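Local coordinates for protein L-cysteine S-thiosulfotransferase subunit SoxA (Paracoccus denitrificans, PDB 2C1D) that catalyses, as the diheme subunit of the SoxAX cytochrome complex, the joining of thiosulfate to a cysteine of the carrier protein SoxY in sulfur oxidation, at residues V3-V8 and R42-R47; D48-R51 and D55-A58; I109-V114 and M215-H220; G128-N133 and F234-D239. All coordinates share one frame; numbering follows the deposited sequence.

Interaction 1: V3-V8 and R42-R47. With HEC (heme c), chain J.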
# COMPACT_ATOMS: atom_id res chain seq x y z
N VAL A 3 7.45 -8.05 -15.05
CA VAL A 3 7.45 -8.46 -16.45
C VAL A 3 8.53 -7.71 -17.26
O VAL A 3 8.87 -6.57 -16.96
CB VAL A 3 6.05 -8.27 -17.09
CG1 VAL A 3 5.76 -6.79 -17.40
CG2 VAL A 3 5.89 -9.13 -18.34
N GLU A 4 9.10 -8.37 -18.25
CA GLU A 4 9.92 -7.70 -19.24
C GLU A 4 8.94 -7.04 -20.22
O GLU A 4 8.19 -7.73 -20.91
CB GLU A 4 10.83 -8.74 -19.94
CG GLU A 4 11.76 -8.18 -21.03
CD GLU A 4 13.12 -7.75 -20.50
OE1 GLU A 4 14.10 -8.52 -20.69
OE2 GLU A 4 13.21 -6.63 -19.93
N ASP A 5 8.91 -5.70 -20.22
CA ASP A 5 8.08 -4.90 -21.15
C ASP A 5 8.58 -3.45 -21.19
O ASP A 5 9.41 -3.05 -20.38
CB ASP A 5 6.59 -4.97 -20.76
CG ASP A 5 5.63 -4.74 -21.92
OD1 ASP A 5 6.01 -4.22 -22.99
OD2 ASP A 5 4.42 -5.04 -21.84
N GLY A 6 8.11 -2.68 -22.17
CA GLY A 6 8.44 -1.26 -22.26
C GLY A 6 7.18 -0.44 -22.49
O GLY A 6 6.25 -0.91 -23.14
N LEU A 7 7.16 0.78 -21.96
CA LEU A 7 6.00 1.65 -22.04
C LEU A 7 6.30 2.94 -22.80
O LEU A 7 7.10 3.77 -22.37
CB LEU A 7 5.45 1.96 -20.62
CG LEU A 7 4.28 2.95 -20.52
CD1 LEU A 7 3.13 2.57 -21.45
CD2 LEU A 7 3.79 3.03 -19.07
N VAL A 8 5.62 3.10 -23.93
CA VAL A 8 5.68 4.29 -24.76
C VAL A 8 4.22 4.61 -25.03
O VAL A 8 3.50 3.82 -25.62
CB VAL A 8 6.43 4.02 -26.08
CG1 VAL A 8 6.52 5.28 -26.91
CG2 VAL A 8 7.85 3.51 -25.79
N ARG A 42 1.53 -5.51 -13.40
CA ARG A 42 0.15 -5.69 -13.81
C ARG A 42 0.06 -6.69 -14.97
O ARG A 42 1.05 -6.93 -15.65
CB ARG A 42 -0.44 -4.33 -14.20
CG ARG A 42 -0.19 -3.24 -13.17
CD ARG A 42 -1.12 -3.27 -11.97
NE ARG A 42 -0.97 -4.44 -11.09
CZ ARG A 42 -0.20 -4.49 -10.00
NH1 ARG A 42 0.58 -3.47 -9.67
NH2 ARG A 42 -0.21 -5.58 -9.23
N ASP A 43 -1.12 -7.28 -15.18
CA ASP A 43 -1.30 -8.17 -16.34
C ASP A 43 -1.34 -7.35 -17.64
O ASP A 43 -1.51 -6.12 -17.61
CB ASP A 43 -2.52 -9.12 -16.21
CG ASP A 43 -3.85 -8.40 -15.99
OD1 ASP A 43 -4.02 -7.23 -16.40
OD2 ASP A 43 -4.81 -8.96 -15.40
N ASP A 44 -1.19 -8.02 -18.79
CA ASP A 44 -1.01 -7.26 -20.03
C ASP A 44 -2.23 -6.43 -20.39
O ASP A 44 -2.09 -5.34 -20.93
CB ASP A 44 -0.63 -8.13 -21.25
CG ASP A 44 -0.41 -7.27 -22.51
OD1 ASP A 44 0.41 -6.28 -22.43
OD2 ASP A 44 -1.04 -7.46 -23.60
N SER A 45 -3.43 -6.93 -20.10
CA SER A 45 -4.63 -6.18 -20.46
C SER A 45 -4.68 -4.86 -19.66
O SER A 45 -5.12 -3.83 -20.18
CB SER A 45 -5.91 -7.02 -20.31
OG SER A 45 -6.62 -6.72 -19.11
N THR A 46 -4.20 -4.87 -18.42
CA THR A 46 -4.19 -3.63 -17.63
C THR A 46 -3.03 -2.71 -18.10
O THR A 46 -3.21 -1.50 -18.21
CB THR A 46 -4.03 -3.96 -16.15
OG1 THR A 46 -5.13 -4.79 -15.72
CG2 THR A 46 -4.12 -2.70 -15.30
N ARG A 47 -1.87 -3.30 -18.39
CA ARG A 47 -0.72 -2.55 -18.90
C ARG A 47 -1.12 -1.82 -20.19
O ARG A 47 -0.74 -0.67 -20.39
CB ARG A 47 0.47 -3.48 -19.16
CG ARG A 47 1.15 -3.98 -17.89
CD ARG A 47 2.59 -4.44 -18.05
NE ARG A 47 2.81 -5.28 -19.23
CZ ARG A 47 2.54 -6.59 -19.31
NH1 ARG A 47 2.00 -7.25 -18.29
NH2 ARG A 47 2.81 -7.26 -20.43
FE HEC J . 0.74 -1.18 -0.28
CHA HEC J . -0.41 -1.12 -3.50
CHB HEC J . 1.98 2.02 -0.75
CHC HEC J . 1.77 -1.13 2.93
CHD HEC J . -0.02 -4.48 0.01
NA HEC J . 0.78 0.20 -1.86
C1A HEC J . 0.24 0.01 -3.10
C2A HEC J . 0.49 1.18 -3.89
C3A HEC J . 1.16 2.05 -3.11
C4A HEC J . 1.35 1.44 -1.82
CMA HEC J . 1.65 3.45 -3.47
CAA HEC J . 0.07 1.39 -5.37
CBA HEC J . 1.29 1.12 -6.27
CGA HEC J . 0.95 1.39 -7.74
O1A HEC J . 1.86 1.20 -8.58
O2A HEC J . -0.22 1.76 -8.07
NB HEC J . 1.68 0.16 0.85
C1B HEC J . 2.06 1.44 0.50
C2B HEC J . 2.52 2.11 1.68
C3B HEC J . 2.48 1.25 2.69
C4B HEC J . 1.92 0.02 2.19
CMB HEC J . 3.06 3.54 1.70
CAB HEC J . 2.88 1.53 4.15
CBB HEC J . 2.13 2.54 4.68
NC HEC J . 0.87 -2.58 1.21
C1C HEC J . 1.35 -2.35 2.46
C2C HEC J . 1.24 -3.56 3.24
C3C HEC J . 0.74 -4.51 2.43
C4C HEC J . 0.51 -3.88 1.14
CMC HEC J . 1.68 -3.63 4.72
CAC HEC J . 0.41 -6.03 2.64
CBC HEC J . -0.18 -6.54 3.74
ND HEC J . -0.07 -2.54 -1.51
C1D HEC J . -0.31 -3.88 -1.17
C2D HEC J . -0.94 -4.56 -2.29
C3D HEC J . -1.08 -3.51 -3.36
C4D HEC J . -0.51 -2.30 -2.80
CMD HEC J . -1.40 -6.02 -2.39
CAD HEC J . -1.64 -3.68 -4.80
CBD HEC J . -0.55 -4.37 -5.64
CGD HEC J . 0.63 -3.48 -5.94
O1D HEC J . 1.64 -3.47 -5.20
O2D HEC J . 0.61 -2.74 -6.93
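A salt-bridge network of D5, R47 and D44 ties the N-terminal segment 3-8 to the start of helix 44-48. R47 grips D5 side-on with two nitrogens on one oxygen: NE and NH2 each stand 3.1 Å from D5 OD2. The oxygen lies at the edge of the guanidinium, near its plane, and is met on its anti side, the two nitrogens coming from opposite faces of the carboxylate, whose plane is turned 75° from that of the guanidinium. V3 fills one face of the same group, its CG1 over the centre and 3.7 Å from R47 CZ. Across the other face lies the backbone of D44, with CA offset toward the rim. The third nitrogen, R47 NH1, donates to the carbonyl oxygen R42 O at 2.8 Å, so that bonds at the edge fix the rotation of a group already held between two layers. A bend at chi3 (-44°) turns the guanidinium back to this carbonyl. D44 OD1 adds charge attraction alone, well out of the guanidinium plane. A leucine in place of R47 would probably take from D5 OD2 both these donors, leave D5 and D44 with less positive charge to offset their closeness, and R42 O without this donor. D5 OD1 has a second cation in R51. R42 itself reaches the heme c pocket, where NH1 makes a weak hydrogen bond to propionate oxygen O2D at 2.8 Å. At the start of the helix, D43 OD1 accepts from T46 N (3.1 Å) and T46 OG1, the N-cap arrangement characteristic of a helix start.

Interaction 2: D48-R51 and D55-A58; sequences DLER and DNPA. With ZN (zinc ion), chain M.
A carbonyl oxygen rests on an alpha carbon here: L49 O stands 3.2 Å from N56 CA in a CA-H...O contact, bent to 124° at the hydrogen, as the two segments come close around an intervening short loop. The same oxygen lies against N56 CB at 3.4 Å, so the backbone of one segment sits on the root of the other's side chain. A chi1 of -173° sets N56 CG opposite the backbone N, 3.7 Å from L49 O. L49 also brings CD2 to 3.9 Å from D55 O, and its side chain packs on V262 of strand 261-263. P57 touches that strand too, which puts the contact at the edge of the small mixed sheet. The first segment is a type I beta turn from D48 to R51, closed by R51 N to D48 O and braced by a salt bridge between its ends. In that bridge R51 NH1 donates to D48 OD2 at 2.8 Å and 161°, with the oxygen at the guanidinium edge, near its plane, and met nearly in line with its C-O bond. From the second segment D55 OD2 binds the zinc ion at 1.8 Å, a site to which D52 from the intervening loop also contributes; D52 accepts from D55 N as well. The carboxylate of D55 engages the metal through one oxygen, OD1 lying 3.1 Å from the zinc. E50 points away from the second segment, and its OE2 is held by a salt bridge to R263 and by V262 N.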
# COMPACT_ATOMS: atom_id res chain seq x y z
N ASP A 48 -1.92 -2.48 -21.02
CA ASP A 48 -2.34 -1.90 -22.30
C ASP A 48 -3.18 -0.64 -22.11
O ASP A 48 -3.14 0.26 -22.94
CB ASP A 48 -3.08 -2.95 -23.17
CG ASP A 48 -2.12 -3.92 -23.88
OD1 ASP A 48 -2.57 -4.81 -24.66
OD2 ASP A 48 -0.89 -3.87 -23.77
N LEU A 49 -3.94 -0.57 -21.02
CA LEU A 49 -4.75 0.62 -20.75
C LEU A 49 -3.95 1.90 -20.56
O LEU A 49 -4.48 2.98 -20.70
CB LEU A 49 -5.62 0.41 -19.53
CG LEU A 49 -6.63 -0.72 -19.71
CD1 LEU A 49 -7.36 -0.90 -18.42
CD2 LEU A 49 -7.59 -0.39 -20.86
N GLU A 50 -2.68 1.79 -20.23
CA GLU A 50 -1.85 2.98 -20.03
C GLU A 50 -1.06 3.35 -21.29
O GLU A 50 -0.47 4.44 -21.34
CB GLU A 50 -0.91 2.77 -18.84
CG GLU A 50 -0.24 4.03 -18.36
CD GLU A 50 0.39 3.90 -16.98
OE1 GLU A 50 1.33 4.69 -16.71
OE2 GLU A 50 -0.03 3.04 -16.16
N ARG A 51 -1.04 2.44 -22.28
CA ARG A 51 -0.20 2.58 -23.48
C ARG A 51 -0.65 3.63 -24.45
O ARG A 51 0.13 4.02 -25.32
CB ARG A 51 -0.13 1.30 -24.31
CG ARG A 51 0.51 0.18 -23.62
CD ARG A 51 0.63 -1.10 -24.45
NE ARG A 51 2.01 -1.44 -24.26
CZ ARG A 51 2.49 -2.43 -23.57
NH1 ARG A 51 1.75 -3.39 -23.07
NH2 ARG A 51 3.80 -2.48 -23.47
N ASP A 55 -7.34 5.08 -24.87
CA ASP A 55 -7.85 3.93 -24.10
C ASP A 55 -7.72 4.12 -22.57
O ASP A 55 -8.27 3.33 -21.80
CB ASP A 55 -7.10 2.61 -24.49
CG ASP A 55 -7.13 2.27 -26.00
OD1 ASP A 55 -8.21 2.43 -26.61
OD2 ASP A 55 -6.12 1.77 -26.63
N ASN A 56 -6.96 5.14 -22.13
CA ASN A 56 -6.66 5.34 -20.71
C ASN A 56 -7.86 6.00 -20.04
O ASN A 56 -8.12 7.16 -20.29
CB ASN A 56 -5.41 6.21 -20.57
CG ASN A 56 -4.92 6.34 -19.13
OD1 ASN A 56 -3.73 6.64 -18.88
ND2 ASN A 56 -5.81 6.14 -18.20
N PRO A 57 -8.58 5.29 -19.16
CA PRO A 57 -9.79 5.87 -18.55
C PRO A 57 -9.48 7.09 -17.66
O PRO A 57 -10.37 7.87 -17.38
CB PRO A 57 -10.37 4.71 -17.73
CG PRO A 57 -9.65 3.51 -18.17
CD PRO A 57 -8.33 3.92 -18.68
N ALA A 58 -8.25 7.23 -17.20
CA ALA A 58 -7.88 8.40 -16.39
C ALA A 58 -8.01 9.71 -17.15
O ALA A 58 -8.20 10.74 -16.53
CB ALA A 58 -6.47 8.24 -15.82
ZN ZN M . -5.59 2.16 -28.30

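Interaction 3: I109-V114 and M215-H220; sequences IMEDYV and MVTAQH. With HEC (heme c), chain I.
I109 lays its CD1 methyl over the aliphatic stem of Q219, 3.7 Å from CG, the two side chains coming from opposite directions. Its extended chi2 (-179°) sends CD1 as far as that stem. Beside them the side chain of E111 crosses those of Q219 and T217 obliquely. A bend at chi2 (91°) swings its OE2 to 3.7 Å from Q219 CG and 3.9 Å from T217 CB, against carbon atoms. Two waters lie between the segments. One donates to E111 OE2 at 2.7 Å and accepts from T217 OG1 at 2.8 Å; the other lies 2.8 Å from E111 OE2 and accepts from Q219 N at 3.1 Å. T217 OG1 also caps the following helix by accepting from H220 N, while at the start of helix 110-122 I109 N donates to D112 OD2. The contact thus joins the first turns of helices 110-122 and 218-223, one from each cytochrome c domain. Away from this junction Y113 lies against its heme c, the propionate carbon CAA over one ring face and offset toward the rim, with carboxylate oxygen O1A 3.4 Å from CZ. Its hydroxyl is hydrogen-bonded to D101 and R99. Trimming Y113 to an alanine would probably strip one side of that propionate of its cover and leave D101 and R99 without their hydroxyl partner. D112 makes a direct salt bridge to K242 nearby, but between these two segments the polar link runs through water, and the buried E111 carboxylate, with one water donating to it and a second within bonding distance, is likely to be stabilised in its charged form.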
# COMPACT_ATOMS: atom_id res chain seq x y z
N ILE A 109 2.55 19.00 -0.28
CA ILE A 109 2.08 18.06 -1.29
C ILE A 109 1.24 18.89 -2.23
O ILE A 109 0.92 20.03 -1.93
CB ILE A 109 1.29 16.86 -0.69
CG1 ILE A 109 0.01 17.32 0.03
CG2 ILE A 109 2.18 16.10 0.25
CD1 ILE A 109 -0.81 16.21 0.66
N MET A 110 0.87 18.31 -3.36
CA MET A 110 0.24 19.07 -4.41
C MET A 110 -1.07 19.63 -3.94
O MET A 110 -1.42 20.77 -4.28
CB MET A 110 0.05 18.21 -5.66
CG MET A 110 -0.32 19.03 -6.92
SD MET A 110 1.05 20.07 -7.46
CE MET A 110 2.07 18.85 -8.17
N GLU A 111 -1.78 18.84 -3.14
CA GLU A 111 -3.05 19.22 -2.55
C GLU A 111 -2.92 20.55 -1.77
O GLU A 111 -3.84 21.36 -1.77
CB GLU A 111 -3.56 18.12 -1.61
CG GLU A 111 -4.04 16.85 -2.29
CD GLU A 111 -2.97 15.80 -2.47
OE1 GLU A 111 -1.77 16.15 -2.66
OE2 GLU A 111 -3.32 14.60 -2.47
N ASP A 112 -1.78 20.76 -1.10
CA ASP A 112 -1.58 22.01 -0.38
C ASP A 112 -1.45 23.20 -1.33
O ASP A 112 -1.94 24.25 -1.02
CB ASP A 112 -0.35 21.97 0.50
CG ASP A 112 -0.42 20.91 1.56
OD1 ASP A 112 -1.48 20.76 2.23
OD2 ASP A 112 0.58 20.19 1.80
N TYR A 113 -0.73 23.07 -2.45
CA TYR A 113 -0.67 24.21 -3.38
C TYR A 113 -2.04 24.52 -3.96
O TYR A 113 -2.44 25.68 -4.05
CB TYR A 113 0.31 23.96 -4.53
CG TYR A 113 1.78 24.10 -4.21
CD1 TYR A 113 2.69 23.13 -4.62
CD2 TYR A 113 2.27 25.23 -3.56
CE1 TYR A 113 4.04 23.25 -4.35
CE2 TYR A 113 3.63 25.38 -3.30
CZ TYR A 113 4.51 24.38 -3.70
OH TYR A 113 5.84 24.53 -3.45
N VAL A 114 -2.78 23.49 -4.35
CA VAL A 114 -4.08 23.71 -4.96
C VAL A 114 -4.95 24.43 -3.93
O VAL A 114 -5.52 25.46 -4.22
CB VAL A 114 -4.73 22.39 -5.45
CG1 VAL A 114 -6.12 22.62 -5.93
CG2 VAL A 114 -3.87 21.75 -6.58
N MET A 215 -10.42 7.90 -9.95
CA MET A 215 -9.05 8.30 -9.60
C MET A 215 -8.81 8.16 -8.09
O MET A 215 -9.73 8.25 -7.27
CB MET A 215 -8.79 9.74 -10.03
CG MET A 215 -9.00 10.05 -11.50
SD MET A 215 -8.04 9.03 -12.58
CE MET A 215 -6.24 9.35 -12.02
N VAL A 216 -7.56 7.93 -7.74
CA VAL A 216 -7.12 7.80 -6.37
C VAL A 216 -5.80 8.58 -6.23
O VAL A 216 -4.94 8.53 -7.13
CB VAL A 216 -6.87 6.30 -6.01
CG1 VAL A 216 -6.29 6.17 -4.63
CG2 VAL A 216 -8.18 5.53 -6.04
N THR A 217 -5.64 9.29 -5.12
CA THR A 217 -4.39 10.00 -4.80
C THR A 217 -3.50 9.14 -3.93
O THR A 217 -3.97 8.18 -3.28
CB THR A 217 -4.68 11.31 -4.06
OG1 THR A 217 -5.39 11.02 -2.84
CG2 THR A 217 -5.64 12.23 -4.87
N ALA A 218 -2.22 9.48 -3.88
CA ALA A 218 -1.31 8.76 -3.01
C ALA A 218 -1.75 8.87 -1.55
O ALA A 218 -1.59 7.93 -0.80
CB ALA A 218 0.11 9.26 -3.17
N GLN A 219 -2.32 10.02 -1.16
CA GLN A 219 -2.74 10.22 0.23
C GLN A 219 -3.83 9.22 0.57
O GLN A 219 -3.82 8.60 1.63
CB GLN A 219 -3.26 11.65 0.48
CG GLN A 219 -2.17 12.74 0.55
CD GLN A 219 -1.15 12.50 1.60
OE1 GLN A 219 0.06 12.38 1.32
NE2 GLN A 219 -1.61 12.44 2.82
N HIS A 220 -4.76 9.00 -0.36
CA HIS A 220 -5.85 8.08 -0.10
C HIS A 220 -5.37 6.62 -0.11
O HIS A 220 -5.86 5.80 0.66
CB HIS A 220 -6.98 8.29 -1.09
CG HIS A 220 -8.15 7.38 -0.85
ND1 HIS A 220 -9.17 7.70 0.01
CD2 HIS A 220 -8.45 6.15 -1.35
CE1 HIS A 220 -10.06 6.72 0.03
NE2 HIS A 220 -9.64 5.77 -0.78
FE HEC I . -2.34 29.34 -8.18
CHA HEC I . 0.92 28.99 -6.94
CHB HEC I . -2.46 26.05 -8.77
CHC HEC I . -5.58 29.73 -9.04
CHD HEC I . -1.88 32.75 -8.27
NA HEC I . -1.00 27.83 -7.92
C1A HEC I . 0.28 27.88 -7.42
C2A HEC I . 0.81 26.55 -7.42
C3A HEC I . -0.13 25.74 -7.93
C4A HEC I . -1.30 26.53 -8.23
CMA HEC I . -0.04 24.22 -8.13
CAA HEC I . 2.22 26.18 -6.93
CBA HEC I . 3.21 26.69 -7.96
CGA HEC I . 4.67 26.59 -7.52
O1A HEC I . 4.98 26.57 -6.31
O2A HEC I . 5.50 26.56 -8.47
NB HEC I . -3.77 28.11 -8.83
C1B HEC I . -3.64 26.74 -8.92
C2B HEC I . -4.97 26.19 -9.15
C3B HEC I . -5.83 27.21 -9.23
C4B HEC I . -5.09 28.44 -9.04
CMB HEC I . -5.27 24.69 -9.36
CAB HEC I . -7.37 27.10 -9.48
CBB HEC I . -7.98 26.28 -8.57
NC HEC I . -3.50 30.98 -8.61
C1C HEC I . -4.85 30.90 -8.85
C2C HEC I . -5.34 32.26 -9.03
C3C HEC I . -4.34 33.11 -8.69
C4C HEC I . -3.15 32.30 -8.51
CMC HEC I . -6.84 32.60 -9.16
CAC HEC I . -4.37 34.68 -8.67
CBC HEC I . -5.33 35.31 -7.95
ND HEC I . -0.72 30.64 -7.68
C1D HEC I . -0.82 32.03 -7.76
C2D HEC I . 0.37 32.62 -7.18
C3D HEC I . 1.24 31.46 -6.74
C4D HEC I . 0.49 30.27 -7.10
CMD HEC I . 0.73 34.11 -7.02
CAD HEC I . 2.62 31.52 -6.06
CBD HEC I . 3.68 31.56 -7.12
CGD HEC I . 5.08 31.48 -6.50
O1D HEC I . 6.04 32.03 -7.11
O2D HEC I . 5.21 30.84 -5.43
O HOH W 1 -5.44 13.39 -1.43
O HOH W 2 -1.49 12.54 -2.77

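Interaction 4: G128-N133 and F234-D239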
# COMPACT_ATOMS: atom_id res chain seq x y z
N GLY A 128 -11.92 19.29 -0.37
CA GLY A 128 -11.57 18.04 0.28
C GLY A 128 -10.39 17.46 -0.46
O GLY A 128 -10.35 17.47 -1.68
N VAL A 129 -9.42 16.92 0.28
CA VAL A 129 -8.21 16.37 -0.35
C VAL A 129 -8.42 15.15 -1.22
O VAL A 129 -7.56 14.85 -2.04
CB VAL A 129 -7.08 16.10 0.68
CG1 VAL A 129 -6.76 17.39 1.43
CG2 VAL A 129 -7.43 14.99 1.64
N THR A 130 -9.55 14.45 -1.06
CA THR A 130 -9.94 13.37 -1.97
C THR A 130 -11.23 13.66 -2.73
O THR A 130 -11.85 12.74 -3.29
CB THR A 130 -10.08 12.03 -1.22
OG1 THR A 130 -11.11 12.15 -0.22
CG2 THR A 130 -8.86 11.75 -0.42
N SER A 131 -11.64 14.92 -2.74
CA SER A 131 -12.74 15.37 -3.56
C SER A 131 -12.44 15.22 -5.05
O SER A 131 -11.27 15.22 -5.50
CB SER A 131 -13.06 16.85 -3.26
OG SER A 131 -11.98 17.71 -3.67
N ASP A 132 -13.51 15.14 -5.83
CA ASP A 132 -13.37 15.11 -7.27
C ASP A 132 -12.68 16.34 -7.84
O ASP A 132 -11.86 16.21 -8.73
CB ASP A 132 -14.72 14.87 -7.93
CG ASP A 132 -15.09 13.40 -7.93
OD1 ASP A 132 -16.28 13.06 -8.00
OD2 ASP A 132 -14.20 12.52 -7.85
N ASN A 133 -12.97 17.52 -7.30
CA ASN A 133 -12.29 18.73 -7.76
C ASN A 133 -10.79 18.58 -7.58
O ASN A 133 -10.02 18.92 -8.46
CB ASN A 133 -12.79 19.97 -7.02
CG ASN A 133 -14.16 20.43 -7.49
OD1 ASN A 133 -14.66 19.98 -8.52
ND2 ASN A 133 -14.78 21.34 -6.74
N PHE A 234 -4.01 7.07 9.47
CA PHE A 234 -3.76 8.50 9.50
C PHE A 234 -4.74 9.17 8.56
O PHE A 234 -5.28 8.55 7.63
CB PHE A 234 -2.34 8.85 9.07
CG PHE A 234 -1.26 8.20 9.88
CD1 PHE A 234 -0.89 6.88 9.66
CD2 PHE A 234 -0.55 8.94 10.82
CE1 PHE A 234 0.15 6.29 10.39
CE2 PHE A 234 0.49 8.36 11.53
CZ PHE A 234 0.84 7.03 11.31
N LYS A 235 -4.94 10.46 8.78
CA LYS A 235 -5.75 11.30 7.92
C LYS A 235 -5.00 11.64 6.61
O LYS A 235 -3.82 11.97 6.63
CB LYS A 235 -6.07 12.58 8.71
CG LYS A 235 -6.93 13.66 8.05
CD LYS A 235 -7.79 13.26 6.83
CE LYS A 235 -8.40 14.52 6.11
NZ LYS A 235 -8.76 14.27 4.67
N ALA A 236 -5.69 11.52 5.49
CA ALA A 236 -5.21 12.03 4.23
C ALA A 236 -4.85 13.52 4.36
O ALA A 236 -5.66 14.32 4.84
CB ALA A 236 -6.26 11.82 3.17
N GLY A 237 -3.63 13.87 3.95
CA GLY A 237 -3.11 15.22 4.06
C GLY A 237 -2.53 15.57 5.42
O GLY A 237 -2.06 16.69 5.64
N SER A 238 -2.54 14.63 6.35
CA SER A 238 -1.87 14.82 7.65
C SER A 238 -0.37 15.00 7.49
O SER A 238 0.23 14.49 6.53
CB SER A 238 -2.16 13.64 8.60
OG SER A 238 -1.58 12.44 8.12
N ASP A 239 0.24 15.72 8.44
CA ASP A 239 1.68 15.96 8.43
C ASP A 239 2.48 14.68 8.24
O ASP A 239 3.42 14.63 7.45
CB ASP A 239 2.12 16.67 9.74
CG ASP A 239 1.47 18.05 9.89
OD1 ASP A 239 0.89 18.53 8.88
OD2 ASP A 239 1.45 18.71 10.98
O HOH W 3 -9.87 16.95 3.28
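G128 O is gripped twice by S131, whose OG donates at 2.6 Å in the carbonyl plane, on a lone pair, while S131 N closes a type I beta turn at 3.0 Å. Across the contact a type II turn from K235 to S238 is built alike: K235 O accepts from S238 OG at 2.7 Å and from S238 N. Each serine then stands at the N-cap of a helix, 132-143 or 239-251, so two capped turns, one from each cytochrome c domain, pack against each other. Between them the apolar contact is made by V129. With CG1 anti to the carbonyl carbon (chi1 -56°), CG2 falls between the backbone N and the carbonyl carbon and lies 3.7 Å from A236 CB, and T130 CG2 reaches the same methyl from farther off. G237, with a positive phi of 83°, turns the chain here; a beta carbon on it would come close to V129 CG1. The bend at chi2 in K235 brings its amine tip to tip with V129, NZ 3.4 Å from CG2. On the A236 side, Q219 and V223 of helix 218-223 pack against the alanine. One water joins the two turns, accepting from V129 N at 3.0 Å and from K235 NZ at 3.2 Å.

In the fold
From the N terminus, interaction 1 closes a loop of 33 residues, including two strands of the small antiparallel sheet, by bringing segment 3-8 onto helix 44-48. Interaction 2 follows in series as a short local closure before helix 59-70. The two also touch where L7 packs on E50. Interactions 3 and 4 each span about a hundred residues, and their segments alternate along the chain, so they cross; their centres are 7 Å apart. Together they fasten helices 110-122 and 132-143 of the first cytochrome c domain to helices 218-223 and 239-251 of the second. A58 of interaction 2 packs on M215 of interaction 3, linking the N-terminal side to this junction.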